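Long-range contacts in Glyoxalase/bleomycin resistance protein/dioxygenase (PDB 4N04), which belongs to the glyoxalase/bleomycin resistance/dioxygenase (vicinal oxygen chelate) superfamily and may act as a dioxygenase: residues 63-68 with 107-112; 11-16 with 54-59; 21-26 with 82-87. The protein carries 1 engineered substitution. All coordinates share one frame; numbering follows the deposited sequence.

Interaction 1 (63-68 with 107-112); sequences AMQTLI and SEIAFG. Engineered in segment 63-68: Met64 (natural residue Val).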
loop_
_atom_site.group_PDB
_atom_site.type_symbol
_atom_site.label_atom_id
_atom_site.label_comp_id
_atom_site.label_asym_id
_atom_site.label_seq_id
_atom_site.Cartn_x
_atom_site.Cartn_y
_atom_site.Cartn_z
ATOM N N ALA A 63 1.497 2.868 -10.524
ATOM C CA ALA A 63 2.393 1.981 -9.799
ATOM C C ALA A 63 1.689 0.666 -9.524
ATOM O O ALA A 63 0.459 0.591 -9.525
ATOM C CB ALA A 63 2.879 2.634 -8.496
HETATM N N MSE A 64 2.464 -0.383 -9.316
HETATM C CA MSE A 64 1.871 -1.622 -8.851
HETATM C C MSE A 64 2.778 -2.328 -7.870
HETATM O O MSE A 64 3.917 -2.640 -8.184
HETATM C CB MSE A 64 1.469 -2.531 -10.011
HETATM C CG MSE A 64 2.479 -2.665 -11.106
HETATM SE SE MSE A 64 1.475 -3.284 -12.652
HETATM C CE MSE A 64 0.279 -1.739 -12.797
ATOM N N GLN A 65 2.263 -2.537 -6.662
ATOM C CA GLN A 65 3.014 -3.197 -5.609
ATOM C C GLN A 65 2.172 -4.325 -5.030
ATOM O O GLN A 65 0.960 -4.187 -4.876
ATOM C CB GLN A 65 3.397 -2.185 -4.521
ATOM C CG GLN A 65 3.998 -0.873 -5.041
ATOM C CD GLN A 65 5.379 -1.040 -5.679
ATOM O OE1 GLN A 65 5.922 -2.133 -5.729
ATOM N NE2 GLN A 65 5.949 0.052 -6.162
ATOM N N THR A 66 2.800 -5.453 -4.728
ATOM C CA THR A 66 2.067 -6.556 -4.119
ATOM C C THR A 66 2.699 -6.986 -2.806
ATOM O O THR A 66 3.912 -7.187 -2.731
ATOM C CB THR A 66 1.948 -7.763 -5.071
ATOM O OG1 THR A 66 1.317 -7.339 -6.280
ATOM C CG2 THR A 66 1.114 -8.850 -4.448
ATOM N N LEU A 67 1.883 -7.103 -1.761
ATOM C CA LEU A 67 2.393 -7.617 -0.498
ATOM C C LEU A 67 1.687 -8.916 -0.160
ATOM O O LEU A 67 0.461 -8.988 -0.113
ATOM C CB LEU A 67 2.241 -6.624 0.661
ATOM C CG LEU A 67 2.217 -5.103 0.491
ATOM C CD1 LEU A 67 2.406 -4.416 1.839
ATOM C CD2 LEU A 67 3.247 -4.635 -0.475
ATOM N N ILE A 68 2.478 -9.951 0.059
ATOM C CA ILE A 68 1.939 -11.233 0.455
ATOM C C ILE A 68 2.094 -11.274 1.954
ATOM O O ILE A 68 3.210 -11.175 2.459
ATOM C CB ILE A 68 2.709 -12.389 -0.203
ATOM C CG1 ILE A 68 2.643 -12.260 -1.735
ATOM C CG2 ILE A 68 2.170 -13.711 0.274
ATOM C CD1 ILE A 68 1.256 -12.088 -2.263
ATOM N N SER A 107 -3.072 4.058 -8.608
ATOM C CA SER A 107 -2.075 3.008 -8.484
ATOM C C SER A 107 -2.681 1.808 -7.752
ATOM O O SER A 107 -3.590 1.965 -6.933
ATOM C CB SER A 107 -0.838 3.510 -7.754
ATOM O OG SER A 107 -0.046 4.305 -8.603
ATOM N N GLU A 108 -2.172 0.617 -8.059
ATOM C CA GLU A 108 -2.704 -0.632 -7.516
ATOM C C GLU A 108 -1.820 -1.183 -6.410
ATOM O O GLU A 108 -0.643 -1.467 -6.628
ATOM C CB GLU A 108 -2.830 -1.680 -8.627
ATOM C CG GLU A 108 -3.791 -1.290 -9.739
ATOM C CD GLU A 108 -3.758 -2.241 -10.946
ATOM O OE1 GLU A 108 -3.008 -3.238 -10.910
ATOM O OE2 GLU A 108 -4.483 -1.988 -11.938
ATOM N N ILE A 109 -2.389 -1.320 -5.221
ATOM C CA ILE A 109 -1.696 -1.971 -4.123
ATOM C C ILE A 109 -2.416 -3.269 -3.796
ATOM O O ILE A 109 -3.517 -3.247 -3.244
ATOM C CB ILE A 109 -1.680 -1.093 -2.841
ATOM C CG1 ILE A 109 -1.326 0.349 -3.183
ATOM C CG2 ILE A 109 -0.714 -1.659 -1.817
ATOM C CD1 ILE A 109 0.087 0.520 -3.678
ATOM N N ALA A 110 -1.798 -4.396 -4.127
ATOM C CA ALA A 110 -2.434 -5.688 -3.898
ATOM C C ALA A 110 -1.882 -6.426 -2.681
ATOM O O ALA A 110 -0.692 -6.334 -2.353
ATOM C CB ALA A 110 -2.351 -6.566 -5.143
ATOM N N PHE A 111 -2.777 -7.151 -2.018
ATOM C CA PHE A 111 -2.436 -7.955 -0.857
ATOM C C PHE A 111 -2.885 -9.374 -1.086
ATOM O O PHE A 111 -4.062 -9.635 -1.334
ATOM C CB PHE A 111 -3.123 -7.417 0.389
ATOM C CG PHE A 111 -2.627 -6.077 0.825
ATOM C CD1 PHE A 111 -1.623 -5.972 1.770
ATOM C CD2 PHE A 111 -3.173 -4.919 0.299
ATOM C CE1 PHE A 111 -1.168 -4.739 2.181
ATOM C CE2 PHE A 111 -2.726 -3.676 0.705
ATOM C CZ PHE A 111 -1.716 -3.582 1.648
ATOM N N GLY A 112 -1.938 -10.297 -1.002
ATOM C CA GLY A 112 -2.238 -11.703 -1.164
ATOM C C GLY A 112 -1.875 -12.496 0.071
ATOM O O GLY A 112 -1.440 -11.942 1.080
#

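Interaction 2 (11-16 with 54-59); sequences GVAVGD and VERPEH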
loop_
_atom_site.group_PDB
_atom_site.type_symbol
_atom_site.label_atom_id
_atom_site.label_comp_id
_atom_site.label_asym_id
_atom_site.label_seq_id
_atom_site.Cartn_x
_atom_site.Cartn_y
_atom_site.Cartn_z
ATOM N N GLY A 11 8.521 1.999 -4.464
ATOM C CA GLY A 11 8.036 3.366 -4.589
ATOM C C GLY A 11 6.711 3.570 -5.316
ATOM O O GLY A 11 6.331 2.810 -6.209
ATOM N N VAL A 12 5.992 4.614 -4.929
ATOM C CA VAL A 12 4.761 4.982 -5.601
ATOM C C VAL A 12 4.778 6.478 -5.853
ATOM O O VAL A 12 4.903 7.265 -4.927
ATOM C CB VAL A 12 3.506 4.626 -4.757
ATOM C CG1 VAL A 12 2.243 5.064 -5.485
ATOM C CG2 VAL A 12 3.457 3.119 -4.443
ATOM N N ALA A 13 4.674 6.888 -7.107
ATOM C CA ALA A 13 4.532 8.304 -7.394
ATOM C C ALA A 13 3.088 8.732 -7.131
ATOM O O ALA A 13 2.142 8.052 -7.562
ATOM C CB ALA A 13 4.928 8.602 -8.841
ATOM N N VAL A 14 2.906 9.856 -6.445
ATOM C CA VAL A 14 1.557 10.370 -6.203
ATOM C C VAL A 14 1.337 11.815 -6.698
ATOM O O VAL A 14 2.292 12.556 -6.962
ATOM C CB VAL A 14 1.160 10.257 -4.708
ATOM C CG1 VAL A 14 1.402 8.827 -4.191
ATOM C CG2 VAL A 14 1.921 11.276 -3.877
ATOM N N GLY A 15 0.066 12.183 -6.832
ATOM C CA GLY A 15 -0.315 13.531 -7.229
ATOM C C GLY A 15 -0.338 14.494 -6.052
ATOM O O GLY A 15 0.632 15.196 -5.799
ATOM N N ASP A 16 -1.448 14.577 -5.306
ATOM C CA ASP A 16 -1.492 15.356 -4.075
ATOM C C ASP A 16 -0.893 14.554 -2.928
ATOM O O ASP A 16 -1.404 13.492 -2.581
ATOM C CB ASP A 16 -2.925 15.777 -3.745
ATOM C CG ASP A 16 -3.098 16.198 -2.287
ATOM O OD1 ASP A 16 -2.149 16.722 -1.655
ATOM O OD2 ASP A 16 -4.206 16.004 -1.759
ATOM N N VAL A 54 6.038 9.490 -3.042
ATOM C CA VAL A 54 6.688 10.761 -3.310
ATOM C C VAL A 54 5.812 11.533 -4.278
ATOM O O VAL A 54 5.180 10.941 -5.143
ATOM C CB VAL A 54 8.099 10.561 -3.906
ATOM C CG1 VAL A 54 8.048 9.628 -5.101
ATOM C CG2 VAL A 54 8.729 11.907 -4.284
ATOM N N GLU A 55 5.742 12.848 -4.124
ATOM C CA GLU A 55 4.959 13.650 -5.043
ATOM C C GLU A 55 5.699 13.808 -6.383
ATOM O O GLU A 55 6.669 14.546 -6.481
ATOM C CB GLU A 55 4.625 14.999 -4.410
ATOM C CG GLU A 55 3.602 15.813 -5.187
ATOM C CD GLU A 55 3.060 17.019 -4.412
ATOM O OE1 GLU A 55 3.177 18.146 -4.931
ATOM O OE2 GLU A 55 2.502 16.849 -3.301
ATOM N N ARG A 56 5.268 13.059 -7.395
ATOM C CA ARG A 56 5.744 13.239 -8.766
ATOM C C ARG A 56 4.515 13.053 -9.639
ATOM O O ARG A 56 4.270 11.955 -10.154
ATOM C CB ARG A 56 6.818 12.206 -9.160
ATOM C CG ARG A 56 7.810 11.856 -8.071
ATOM C CD ARG A 56 9.228 12.242 -8.428
ATOM N NE ARG A 56 9.881 11.348 -9.390
ATOM C CZ ARG A 56 10.222 11.718 -10.620
ATOM N NH1 ARG A 56 10.827 10.876 -11.441
ATOM N NH2 ARG A 56 9.953 12.951 -11.028
ATOM N N PRO A 57 3.707 14.114 -9.768
ATOM C CA PRO A 57 2.394 13.973 -10.400
ATOM C C PRO A 57 2.453 13.450 -11.828
ATOM O O PRO A 57 1.500 12.813 -12.259
ATOM C CB PRO A 57 1.807 15.394 -10.336
ATOM C CG PRO A 57 2.909 16.269 -9.873
ATOM C CD PRO A 57 3.862 15.426 -9.121
ATOM N N GLU A 58 3.550 13.679 -12.541
ATOM C CA GLU A 58 3.637 13.196 -13.914
ATOM C C GLU A 58 3.697 11.672 -13.995
ATOM O O GLU A 58 3.503 11.111 -15.066
ATOM C CB GLU A 58 4.807 13.836 -14.687
ATOM C CG GLU A 58 6.188 13.438 -14.197
ATOM C CD GLU A 58 6.604 14.157 -12.898
ATOM O OE1 GLU A 58 5.847 15.018 -12.385
ATOM O OE2 GLU A 58 7.708 13.861 -12.389
ATOM N N HIS A 59 3.950 11.002 -12.876
ATOM C CA HIS A 59 4.008 9.539 -12.879
ATOM C C HIS A 59 2.957 8.888 -12.013
ATOM O O HIS A 59 2.978 7.675 -11.838
ATOM C CB HIS A 59 5.379 9.037 -12.431
ATOM C CG HIS A 59 6.487 9.473 -13.326
ATOM N ND1 HIS A 59 6.569 9.080 -14.645
ATOM C CD2 HIS A 59 7.545 10.287 -13.102
ATOM C CE1 HIS A 59 7.641 9.621 -15.193
ATOM N NE2 HIS A 59 8.246 10.364 -14.282
HETATM O O HOH W 1 2.752 5.829 -9.961
#

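Interaction 3 (21-26 with 82-87); sequences LAWYRS and RGVEAA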
loop_
_atom_site.group_PDB
_atom_site.type_symbol
_atom_site.label_atom_id
_atom_site.label_comp_id
_atom_site.label_asym_id
_atom_site.label_seq_id
_atom_site.Cartn_x
_atom_site.Cartn_y
_atom_site.Cartn_z
ATOM N N LEU A 21 -0.882 10.527 1.524
ATOM C CA LEU A 21 -0.387 10.209 2.852
ATOM C C LEU A 21 -1.533 9.736 3.743
ATOM O O LEU A 21 -1.394 8.741 4.462
ATOM C CB LEU A 21 0.304 11.425 3.465
ATOM C CG LEU A 21 0.761 11.340 4.921
ATOM C CD1 LEU A 21 1.674 10.151 5.153
ATOM C CD2 LEU A 21 1.474 12.636 5.294
ATOM N N ALA A 22 -2.661 10.439 3.680
ATOM C CA ALA A 22 -3.829 10.071 4.462
ATOM C C ALA A 22 -4.264 8.650 4.111
ATOM O O ALA A 22 -4.414 7.787 4.990
ATOM C CB ALA A 22 -4.955 11.046 4.204
ATOM N N TRP A 23 -4.444 8.411 2.813
ATOM C CA TRP A 23 -4.907 7.123 2.321
ATOM C C TRP A 23 -3.966 5.981 2.694
ATOM O O TRP A 23 -4.408 4.969 3.231
ATOM C CB TRP A 23 -5.125 7.175 0.814
ATOM C CG TRP A 23 -5.783 5.953 0.275
ATOM C CD1 TRP A 23 -7.123 5.724 0.171
ATOM C CD2 TRP A 23 -5.133 4.782 -0.235
ATOM N NE1 TRP A 23 -7.349 4.481 -0.366
ATOM C CE2 TRP A 23 -6.144 3.885 -0.631
ATOM C CE3 TRP A 23 -3.795 4.403 -0.394
ATOM C CZ2 TRP A 23 -5.859 2.635 -1.174
ATOM C CZ3 TRP A 23 -3.517 3.157 -0.934
ATOM C CH2 TRP A 23 -4.544 2.290 -1.312
ATOM N N TYR A 24 -2.675 6.130 2.433
ATOM C CA TYR A 24 -1.740 5.060 2.773
ATOM C C TYR A 24 -1.675 4.810 4.280
ATOM O O TYR A 24 -1.468 3.678 4.725
ATOM C CB TYR A 24 -0.346 5.327 2.183
ATOM C CG TYR A 24 -0.255 5.005 0.701
ATOM C CD1 TYR A 24 0.132 3.739 0.266
ATOM C CD2 TYR A 24 -0.584 5.955 -0.253
ATOM C CE1 TYR A 24 0.201 3.430 -1.087
ATOM C CE2 TYR A 24 -0.526 5.675 -1.584
ATOM C CZ TYR A 24 -0.132 4.405 -2.013
ATOM O OH TYR A 24 -0.072 4.131 -3.355
ATOM N N ARG A 25 -1.858 5.870 5.061
ATOM C CA ARG A 25 -1.911 5.750 6.515
ATOM C C ARG A 25 -3.069 4.834 6.915
ATOM O O ARG A 25 -2.876 3.838 7.628
ATOM C CB ARG A 25 -2.079 7.124 7.165
ATOM C CG ARG A 25 -1.300 7.289 8.459
ATOM C CD ARG A 25 -1.987 8.273 9.399
ATOM N NE ARG A 25 -2.285 9.544 8.748
ATOM C CZ ARG A 25 -1.431 10.560 8.684
ATOM N NH1 ARG A 25 -0.225 10.444 9.229
ATOM N NH2 ARG A 25 -1.779 11.692 8.075
ATOM N N SER A 26 -4.267 5.170 6.441
ATOM C CA SER A 26 -5.443 4.338 6.668
ATOM C C SER A 26 -5.214 2.889 6.246
ATOM O O SER A 26 -5.470 1.966 7.013
ATOM C CB SER A 26 -6.648 4.907 5.926
ATOM O OG SER A 26 -6.969 6.210 6.393
ATOM N N ARG A 82 -10.775 1.840 9.173
ATOM C CA ARG A 82 -10.121 3.131 9.000
ATOM C C ARG A 82 -10.551 3.757 7.685
ATOM O O ARG A 82 -9.947 4.714 7.207
ATOM C CB ARG A 82 -8.601 2.997 9.088
ATOM C CG ARG A 82 -8.145 2.317 10.358
ATOM C CD ARG A 82 -6.642 2.298 10.485
ATOM N NE ARG A 82 -6.029 1.397 9.516
ATOM C CZ ARG A 82 -5.783 0.109 9.735
ATOM N NH1 ARG A 82 -6.103 -0.442 10.899
ATOM N NH2 ARG A 82 -5.213 -0.628 8.790
ATOM N N GLY A 83 -11.594 3.181 7.097
ATOM C CA GLY A 83 -12.309 3.817 6.009
ATOM C C GLY A 83 -11.869 3.553 4.581
ATOM O O GLY A 83 -12.331 4.252 3.682
ATOM N N VAL A 84 -10.996 2.570 4.352
ATOM C CA VAL A 84 -10.613 2.227 2.976
ATOM C C VAL A 84 -11.008 0.803 2.566
ATOM O O VAL A 84 -10.700 -0.175 3.254
ATOM C CB VAL A 84 -9.108 2.527 2.657
ATOM C CG1 VAL A 84 -8.736 3.932 3.102
ATOM C CG2 VAL A 84 -8.173 1.510 3.288
ATOM N N GLU A 85 -11.713 0.698 1.442
ATOM C CA GLU A 85 -12.182 -0.598 0.951
ATOM C C GLU A 85 -11.400 -1.041 -0.278
ATOM O O GLU A 85 -10.832 -0.218 -0.991
ATOM C CB GLU A 85 -13.677 -0.544 0.624
ATOM C CG GLU A 85 -14.555 -0.191 1.812
ATOM C CD GLU A 85 -14.546 -1.268 2.886
ATOM O OE1 GLU A 85 -14.711 -2.459 2.530
ATOM O OE2 GLU A 85 -14.365 -0.928 4.078
ATOM N N ALA A 86 -11.367 -2.345 -0.517
ATOM C CA ALA A 86 -10.685 -2.876 -1.685
ATOM C C ALA A 86 -11.444 -2.544 -2.967
ATOM O O ALA A 86 -12.664 -2.424 -2.959
ATOM C CB ALA A 86 -10.496 -4.382 -1.555
ATOM N N ALA A 87 -10.709 -2.386 -4.059
ATOM C CA ALA A 87 -11.304 -2.225 -5.368
ATOM C C ALA A 87 -11.849 -3.571 -5.882
ATOM O O ALA A 87 -12.927 -3.639 -6.475
ATOM C CB ALA A 87 -10.274 -1.670 -6.331
#

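Interaction 1 (63-68 with 107-112)
Gln65 is hydrogen-bonded to Glu108 and Ala110, and Leu67 to Ala110 and Gly112, in a parallel backbone ladder. The strands run in register, Gln65 beside Ile109 and Leu67 beside Phe111. Gln65 N donates to Glu108 O at 3.1 Å, and its carbonyl receives Ala110 N. Leu67 N donates to Ala110 O at 2.8 Å, and its carbonyl receives Gly112 N. Glu108 N hydrogen-bonds to Ala63 O, and CA-H...O contacts fill in between these bonds.

One side chain extends the ladder. Ser107 OG lies beside its own backbone N (chi1 -77°) and accepts a hydrogen bond from Ala63 N at 2.9 Å, with 158° at the hydrogen.

Side-chain packing lies on both faces. Leu67 and Phe111 point the same way, side by side, and make an apolar contact, Leu67 CD1 meeting Phe111 CE1 obliquely at 3.6 Å. On the other face, Thr66 CG2 lies 3.7 Å from Ala110 O. Ile68 folds its CD1 over Gly112, 3.7 Å from Gly112 CA. The engineered Met64, a selenomethionine, runs alongside Glu108. Its bend at chi3 (61°) leaves CE 4.1 Å from Glu108 OE1.

These are the first and last strands of the second beta-alpha-beta-beta-beta module of this fold. Strand 64-69 is an outermost strand of its sheet within this chain, while 108-113 also pairs with 97-102 through Ile109 and Phe111. On the Leu67 and Phe111 face, Phe111 packs on Leu72 and Val75 of helix 72-81 and on Leu27 of helix 17-28. Gln65 leans on Ala10 and Val12 of strand 8-14.

Interaction 2 (11-16 with 54-59)
Val14 and Val54 join the two strands, Val14 N donating a 2.8 Å hydrogen bond to Val54 O. Val54 N hydrogen-bonds to Val12 O in the same parallel ladder, and Arg56 N reaches Val14 O only weakly. Val14 CG2 sits between its own backbone N and carbonyl carbon, 3.5 Å from Val54 O.

Glu55 swings its CG anti to the backbone N (chi1 -170°) and runs extended past Gly15. Its CG lies 3.1 Å from Gly15 O. Beyond that, OE2 accepts a hydrogen bond from Phe17 N at the start of helix 17-28. Asp16 is the N-cap of that helix, and its OD1 lies 4.9 Å from Glu55 OE2. The helix N terminus probably eases the proximity of these like charges.

Ala13 CB packs against His59 CB at 3.6 Å, where a 3-10 turn closes with His59 N hydrogen-bonded to Arg56 O. Arg56 NH2 forms a 2.8 Å salt bridge with Glu58 OE2. His59 CD2 sits over one face of the Arg56 guanidinium, 3.7 Å above its plane and toward the rim. A water donates to His59 O at 2.6 Å and more weakly to Ala13 O.

Gly15 N hydrogen-bonds to Asp105 OD2. The contact joins the first and last strands of the first beta-alpha-beta-beta-beta module. Strand 49-55 lies between 8-14 and the antiparallel 40-46, while Val12 and Val14 touch Tyr24 and Ala20 of helix 17-28.

Interaction 3 (21-26 with 82-87)
A Schellman motif ends helix 72-81, and the turn presents Arg82 and Val84 to Ser26 of helix 17-28. Gly83 is its C-prime residue, with positive phi (90°). Val84 N hydrogen-bonds to Ala79 O, and Gly83 N to Ser80 O.

Arg82 makes the polar link. Its chain bends at chi3 (-70°), which brings NE round to Ser26 O. The hydrogen bond from Arg82 NE to Ser26 O is short, 2.6 Å, and nearly straight, with 164° at the hydrogen. NE lies in the carbonyl plane on a lone pair, and the oxygen lies close to the guanidinium plane. Arg82 NH2 reaches Ser26 O weakly at 3.2 Å and also hydrogen-bonds to Leu27 O. The guanidinium thus meets carbonyls near the C-terminal end of helix 17-28, where the helix dipole would probably favour a positive group.

The two helices come one from each beta-alpha-beta-beta-beta module of the glyoxalase fold. Here the loop after helix 72-81 of the second module meets helix 17-28 of the first.

Val84 supplies the apolar part. Its CG1 packs 3.6 Å from Ser26 CB and 3.8 Å from Trp23 NE1, approaching the indole obliquely. Ser26 CB also lies 3.5 Å from Arg82 O. Trp23 CE3 lies over the centre of the Tyr24 ring, 3.5 Å above its plane. Trp23 also touches Tyr101 of strand 97-102 and Pro104, while Tyr24 OH hydrogen-bonds to Asp103 OD2.

From the N terminus, strand 8-14 leads into helix 17-28 and on to strand 49-55, where interaction 2 closes the first module. Interaction 1 opens only after that, at 63-68, and closes the second module in the same way when 107-112 arrives. The two are in series. Interaction 3 crosses both: 21-26 lies inside the loop of interaction 2, and 82-87 inside that of interaction 1. It ties the two modules together through the helix of the first and the loop after the helix of the second. The contacts also touch directly. Val12 CG1 and Ile109 CD1 both pack on Tyr24 OH, and Gln65 reaches Gly11.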